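PDB 3CXB: protein sifA from Salmonella typhimurium, which alters host cell physiology as a secreted effector and is required for endosomal tubulation and the formation of Salmonella-induced filaments. Local coordinates for residues R81-V86 / M101-E106. Residues are numbered along the deposited sequence; the frame is centred on the assembly and turned at random.
Sequences RDRFQV and MDQNEE
R83 carries this contact, reaching from the turn just before strand 84-87 to the turn that follows the neighbouring strand. Its backbone comes first: M101 N donates to R83 O at 3.0 Å, in the carbonyl plane and fairly straight (161°). The side chain then leaves CB with CG anti to the carbonyl carbon, beside its own N. It bends at chi2 (-51°) and again at chi3 (88°), so the chain curls toward residues 101-105. R83 CD lies 3.6 Å from D102 O. R83 NE turns the other way and donates to D82 OD1 at 2.6 Å, nearly along the C-O axis of that oxygen. R83 NH1 reaches the same atom, D82 OD1, at 2.7 Å, but from above the carboxylate plane. This side-on salt bridge puts two nitrogens on one oxygen, meets D82 along the guanidinium edge and fixes its rotation. At the tip, R83 NH2 donates across the gap to D102 O at 3.0 Å. That bond is bent, and the donor sits above the carbonyl plane. R83 thus shares the carbonyl that appears to close the type I turn 102-105 by accepting from E105 N. Beside it, the Q85 side chain crosses that of M101 at about a right angle. The E105 carboxylate may add a mild favourable charge for R83, without touching. F84 points away from this contact and packs on helix 62-75. The site is an edge of an antiparallel sheet, where strand 84-87 pairs with 96-101 and an arginine ties the turn before one strand to the connecting beta turn beyond the other.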
loop_
_atom_site.group_PDB
_atom_site.type_symbol
_atom_site.label_atom_id
_atom_site.label_comp_id
_atom_site.label_asym_id
_atom_site.label_seq_id
_atom_site.Cartn_x
_atom_site.Cartn_y
_atom_site.Cartn_z
ATOM N N ARG A 81 6.206 -21.296 4.461
ATOM C CA ARG A 81 5.489 -20.039 4.627
ATOM C C ARG A 81 5.092 -19.701 6.061
ATOM O O ARG A 81 4.903 -18.527 6.394
ATOM C CB ARG A 81 4.270 -19.987 3.704
ATOM C CG ARG A 81 4.663 -19.803 2.251
ATOM C CD ARG A 81 3.473 -19.647 1.306
ATOM N NE ARG A 81 3.908 -19.664 -0.095
ATOM C CZ ARG A 81 3.102 -19.551 -1.147
ATOM N NH1 ARG A 81 1.792 -19.414 -0.985
ATOM N NH2 ARG A 81 3.610 -19.574 -2.372
ATOM N N ASP A 82 4.951 -20.700 6.924
ATOM C CA ASP A 82 4.607 -20.366 8.301
ATOM C C ASP A 82 5.842 -19.776 8.965
ATOM O O ASP A 82 5.798 -19.357 10.117
ATOM C CB ASP A 82 4.079 -21.583 9.088
ATOM C CG ASP A 82 5.034 -22.754 9.086
ATOM O OD1 ASP A 82 6.250 -22.524 9.204
ATOM O OD2 ASP A 82 4.558 -23.909 8.980
ATOM N N ARG A 83 6.945 -19.734 8.225
ATOM C CA ARG A 83 8.178 -19.161 8.745
ATOM C C ARG A 83 8.152 -17.637 8.648
ATOM O O ARG A 83 9.019 -16.974 9.203
ATOM C CB ARG A 83 9.404 -19.664 7.974
ATOM C CG ARG A 83 9.777 -21.124 8.169
ATOM C CD ARG A 83 9.866 -21.491 9.633
ATOM N NE ARG A 83 8.565 -21.917 10.138
ATOM C CZ ARG A 83 8.244 -21.995 11.425
ATOM N NH1 ARG A 83 7.031 -22.403 11.780
ATOM N NH2 ARG A 83 9.125 -21.646 12.355
ATOM N N PHE A 84 7.177 -17.088 7.924
ATOM C CA PHE A 84 7.050 -15.638 7.763
ATOM C C PHE A 84 5.905 -15.128 8.631
ATOM O O PHE A 84 4.743 -15.130 8.213
ATOM C CB PHE A 84 6.762 -15.285 6.300
ATOM C CG PHE A 84 7.871 -15.636 5.359
ATOM C CD1 PHE A 84 8.062 -16.942 4.953
ATOM C CD2 PHE A 84 8.737 -14.645 4.879
ATOM C CE1 PHE A 84 9.103 -17.262 4.080
ATOM C CE2 PHE A 84 9.783 -14.951 4.005
ATOM C CZ PHE A 84 9.968 -16.259 3.603
ATOM N N GLN A 85 6.227 -14.653 9.825
ATOM C CA GLN A 85 5.185 -14.193 10.734
ATOM C C GLN A 85 5.166 -12.682 10.958
ATOM O O GLN A 85 6.211 -12.041 10.976
ATOM C CB GLN A 85 5.356 -14.927 12.064
ATOM C CG GLN A 85 5.745 -16.401 11.884
ATOM C CD GLN A 85 6.389 -17.012 13.119
ATOM O OE1 GLN A 85 7.330 -16.455 13.680
ATOM N NE2 GLN A 85 5.891 -18.167 13.535
ATOM N N VAL A 86 3.969 -12.126 11.126
ATOM C CA VAL A 86 3.788 -10.701 11.371
ATOM C C VAL A 86 2.780 -10.514 12.512
ATOM O O VAL A 86 1.749 -11.184 12.545
ATOM C CB VAL A 86 3.303 -9.939 10.073
ATOM C CG1 VAL A 86 2.727 -10.901 9.070
ATOM C CG2 VAL A 86 2.270 -8.900 10.417
ATOM N N MET A 101 11.480 -16.609 10.811
ATOM C CA MET A 101 12.043 -17.456 11.871
ATOM C C MET A 101 12.831 -18.630 11.319
ATOM O O MET A 101 12.985 -18.769 10.114
ATOM C CB MET A 101 10.931 -18.004 12.762
ATOM C CG MET A 101 10.081 -16.951 13.424
ATOM S SD MET A 101 11.036 -15.948 14.541
ATOM C CE MET A 101 11.487 -14.613 13.429
ATOM N N ASP A 102 13.326 -19.483 12.208
ATOM C CA ASP A 102 14.082 -20.657 11.785
ATOM C C ASP A 102 13.163 -21.863 11.939
ATOM O O ASP A 102 12.072 -21.742 12.490
ATOM C CB ASP A 102 15.331 -20.841 12.654
ATOM C CG ASP A 102 16.404 -21.685 11.971
ATOM O OD1 ASP A 102 16.100 -22.810 11.515
ATOM O OD2 ASP A 102 17.563 -21.222 11.890
ATOM N N GLN A 103 13.602 -23.021 11.455
ATOM C CA GLN A 103 12.806 -24.244 11.548
ATOM C C GLN A 103 12.231 -24.463 12.944
ATOM O O GLN A 103 11.021 -24.357 13.153
ATOM C CB GLN A 103 13.652 -25.458 11.153
ATOM C CG GLN A 103 14.002 -25.523 9.673
ATOM C CD GLN A 103 12.780 -25.702 8.791
ATOM O OE1 GLN A 103 11.870 -24.871 8.795
ATOM N NE2 GLN A 103 12.754 -26.788 8.027
ATOM N N ASN A 104 13.101 -24.775 13.897
ATOM C CA ASN A 104 12.667 -25.010 15.267
ATOM C C ASN A 104 12.329 -23.680 15.924
ATOM O O ASN A 104 12.424 -23.539 17.141
ATOM C CB ASN A 104 13.770 -25.721 16.062
ATOM C CG ASN A 104 14.127 -27.086 15.487
ATOM O OD1 ASN A 104 13.293 -27.991 15.440
ATOM N ND2 ASN A 104 15.374 -27.238 15.049
ATOM N N GLU A 105 11.940 -22.705 15.108
ATOM C CA GLU A 105 11.591 -21.383 15.606
ATOM C C GLU A 105 12.691 -20.878 16.534
ATOM O O GLU A 105 12.445 -20.094 17.452
ATOM C CB GLU A 105 10.266 -21.443 16.354
ATOM C CG GLU A 105 9.721 -20.085 16.716
ATOM C CD GLU A 105 8.439 -20.169 17.508
ATOM O OE1 GLU A 105 8.465 -20.741 18.623
ATOM O OE2 GLU A 105 7.407 -19.665 17.011
ATOM N N GLU A 106 13.910 -21.338 16.278
ATOM C CA GLU A 106 15.069 -20.961 17.078
ATOM C C GLU A 106 15.558 -19.559 16.713
ATOM O O GLU A 106 16.392 -19.398 15.820
ATOM C CB GLU A 106 16.202 -21.973 16.865
ATOM C CG GLU A 106 17.372 -21.834 17.838
ATOM C CD GLU A 106 17.004 -22.229 19.259
ATOM O OE1 GLU A 106 16.612 -23.396 19.466
ATOM O OE2 GLU A 106 17.108 -21.374 20.165
#